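Side-chain contact in NADP-dependent alcohol dehydrogenase (Entamoeba histolytica, PDB 2OUI), which catalyses the NADP-dependent, reversible interconversion of alcohols with aldehydes or ketones, probably with the help of its bound zinc ion: residues Arg299-Met302 with Glu303-Ser307. The protein carries 1 engineered substitution. Sequence-based numbering, arbitrary orientation. Where two conformers were deposited one is given.
Sequences RVRM and EKLAS
Arg299 and Glu303, one helical turn apart, form a salt bridge on the side of helix 298-310. Arg299 NH1 gives Glu303 OE2 a hydrogen bond of 2.9 Å, nearly straight at 162°. The oxygen lies at the guanidinium edge, within its plane, and is approached on its syn side, somewhat out of the carboxylate plane; the two flat groups are turned 50° apart. Glu303 CG stands beside its own backbone N (chi1 -65°), which carries the side chain back toward Arg299, with CG 3.1 Å from Arg299 O. Along the backbone of the same turn, Glu303 N bonds to Arg299 O at 2.8 Å, and the i to i+4 helical hydrogen bonds continue with the N-H groups of Lys304, Leu305 and Ala306. Val300 and Lys304 run alongside each other in a common direction, with Val300 CG1 4.1 Å from Lys304 CG. The Arg301 guanidinium passes Leu305 CD1 obliquely, its NE 3.9 Å from that methyl; NH1 makes a salt bridge with Glu160, and NE a hydrogen bond with Thr153 OG1, both on helix 148-161. Lys304 NZ forms a salt bridge with Asp168 of a second subunit, and Gln96 OE1 of a third subunit accepts a hydrogen bond from Val300 N, tying this helix into the tetramer. Leu305 and Ala306 pack on helix 148-161, and Met302 and Glu303 touch Ala134 of strand 134-135.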
ATOM      1  N   ARG A 299      -8.121  18.650  11.216  1.00 21.10           N
ATOM      2  CA  ARG A 299      -8.187  18.462  12.645  1.00 22.29           C
ATOM      3  C   ARG A 299      -7.783  17.052  13.007  1.00 22.97           C
ATOM      4  O   ARG A 299      -7.203  16.833  14.058  1.00 23.10           O
ATOM      5  CB  ARG A 299      -9.565  18.815  13.191  1.00 24.42           C
ATOM      6  CG  ARG A 299     -10.490  17.670  13.340  1.00 32.05           C
ATOM      7  CD  ARG A 299     -11.767  18.110  14.061  1.00 31.34           C
ATOM      8  NE  ARG A 299     -12.904  17.408  13.487  1.00 28.70           N
ATOM      9  CZ  ARG A 299     -13.307  16.206  13.875  1.00 28.45           C
ATOM     10  NH1 ARG A 299     -12.677  15.565  14.854  1.00 30.81           N
ATOM     11  NH2 ARG A 299     -14.353  15.650  13.293  1.00 25.37           N
ATOM     12  N   VAL A 300      -8.058  16.089  12.137  1.00 20.62           N
ATOM     13  CA  VAL A 300      -7.735  14.710  12.511  1.00 22.53           C
ATOM     14  C   VAL A 300      -6.218  14.558  12.701  1.00 22.21           C
ATOM     15  O   VAL A 300      -5.769  13.983  13.695  1.00 23.08           O
ATOM     16  CB  VAL A 300      -8.372  13.690  11.538  1.00 22.73           C
ATOM     17  CG1 VAL A 300      -7.787  12.282  11.745  1.00 25.07           C
ATOM     18  CG2 VAL A 300      -9.902  13.676  11.753  1.00 21.07           C
ATOM     19  N   ARG A 301      -5.438  15.065  11.745  1.00 22.42           N
ATOM     20  CA  ARG A 301      -3.984  15.053  11.818  1.00 22.72           C
ATOM     21  C   ARG A 301      -3.495  15.670  13.136  1.00 25.87           C
ATOM     22  O   ARG A 301      -2.640  15.117  13.822  1.00 26.09           O
ATOM     23  CB  ARG A 301      -3.410  15.821  10.610  1.00 23.78           C
ATOM     24  CG  ARG A 301      -1.871  15.866  10.514  1.00 24.55           C
ATOM     25  CD  ARG A 301      -1.296  14.459  10.264  1.00 25.29           C
ATOM     26  NE  ARG A 301       0.139  14.511   9.951  1.00 23.45           N
ATOM     27  CZ  ARG A 301       0.869  13.469   9.576  1.00 26.77           C
ATOM     28  NH1 ARG A 301       0.326  12.252   9.445  1.00 27.29           N
ATOM     29  NH2 ARG A 301       2.140  13.651   9.306  1.00 24.86           N
ATOM     30  N   MET A 302      -4.064  16.821  13.500  1.00 23.53           N
ATOM     31  CA  MET A 302      -3.698  17.474  14.768  1.00 23.78           C
ATOM     32  C   MET A 302      -4.062  16.636  15.970  1.00 22.32           C
ATOM     33  O   MET A 302      -3.279  16.551  16.918  1.00 23.99           O
ATOM     34  CB  MET A 302      -4.353  18.856  14.879  1.00 23.54           C
ATOM     35  CG  MET A 302      -3.886  19.858  13.818  1.00 24.31           C
ATOM     36  SD  MET A 302      -2.106  20.264  13.854  1.00 24.32           S
ATOM     37  CE  MET A 302      -1.445  19.183  12.537  1.00 22.46           C
ATOM     38  N   GLU A 303      -5.253  16.038  15.963  1.00 22.67           N
ATOM     39  CA  GLU A 303      -5.715  15.252  17.122  1.00 24.43           C
ATOM     40  C   GLU A 303      -4.843  14.014  17.348  1.00 25.44           C
ATOM     41  O   GLU A 303      -4.530  13.694  18.500  1.00 25.34           O
ATOM     42  CB  GLU A 303      -7.171  14.830  16.934  1.00 23.46           C
ATOM     43  CG  GLU A 303      -8.155  15.972  16.910  1.00 26.77           C
ATOM     44  CD  GLU A 303      -9.573  15.516  16.543  1.00 31.32           C
ATOM     45  OE1 GLU A 303      -9.768  14.316  16.216  1.00 34.67           O
ATOM     46  OE2 GLU A 303     -10.486  16.372  16.594  1.00 34.12           O
ATOM     47  N   LYS A 304      -4.477  13.332  16.250  1.00 24.82           N
ATOM     48  CA  LYS A 304      -3.603  12.138  16.278  1.00 26.63           C
ATOM     49  C   LYS A 304      -2.253  12.484  16.870  1.00 25.86           C
ATOM     50  O   LYS A 304      -1.785  11.813  17.798  1.00 24.92           O
ATOM     51  CB  LYS A 304      -3.348  11.579  14.871  1.00 27.07           C
ATOM     52  CG  LYS A 304      -4.586  11.246  14.061  1.00 36.13           C
ATOM     53  CD  LYS A 304      -5.297  10.093  14.606  1.00 43.54           C
ATOM     54  CE  LYS A 304      -4.849   8.837  13.924  1.00 44.23           C
ATOM     55  NZ  LYS A 304      -5.870   7.836  14.320  1.00 38.98           N
ATOM     56  N   LEU A 305      -1.628  13.530  16.321  1.00 22.63           N
ATOM     57  CA  LEU A 305      -0.285  13.941  16.765  1.00 23.41           C
ATOM     58  C   LEU A 305      -0.335  14.449  18.213  1.00 23.40           C
ATOM     59  O   LEU A 305       0.519  14.102  19.041  1.00 24.47           O
ATOM     60  CB  LEU A 305       0.271  15.010  15.822  1.00 23.16           C
ATOM     61  CG  LEU A 305       0.528  14.476  14.399  1.00 25.94           C
ATOM     62  CD1 LEU A 305       1.074  15.589  13.544  1.00 27.15           C
ATOM     63  CD2 LEU A 305       1.504  13.311  14.451  1.00 30.52           C
ATOM     64  N   ALA A 306      -1.366  15.218  18.533  1.00 24.24           N
ATOM     65  CA  ALA A 306      -1.530  15.723  19.896  1.00 24.52           C
ATOM     66  C   ALA A 306      -1.627  14.585  20.908  1.00 25.12           C
ATOM     67  O   ALA A 306      -1.225  14.738  22.083  1.00 23.72           O
ATOM     68  CB  ALA A 306      -2.758  16.638  20.021  1.00 24.85           C
ATOM     69  N   SER A 307      -2.190  13.449  20.496  1.00 24.23           N
ATOM     70  CA  SER A 307      -2.325  12.333  21.434  0.50 22.29           C
ATOM     71  C   SER A 307      -0.949  11.789  21.823  1.00 22.49           C
ATOM     72  O   SER A 307      -0.790  11.239  22.900  1.00 23.57           O
ATOM     73  CB  SER A 307      -3.222  11.229  20.878  0.50 22.56           C
ATOM     74  OG  SER A 307      -2.518  10.489  19.904  0.50 16.47           O
TER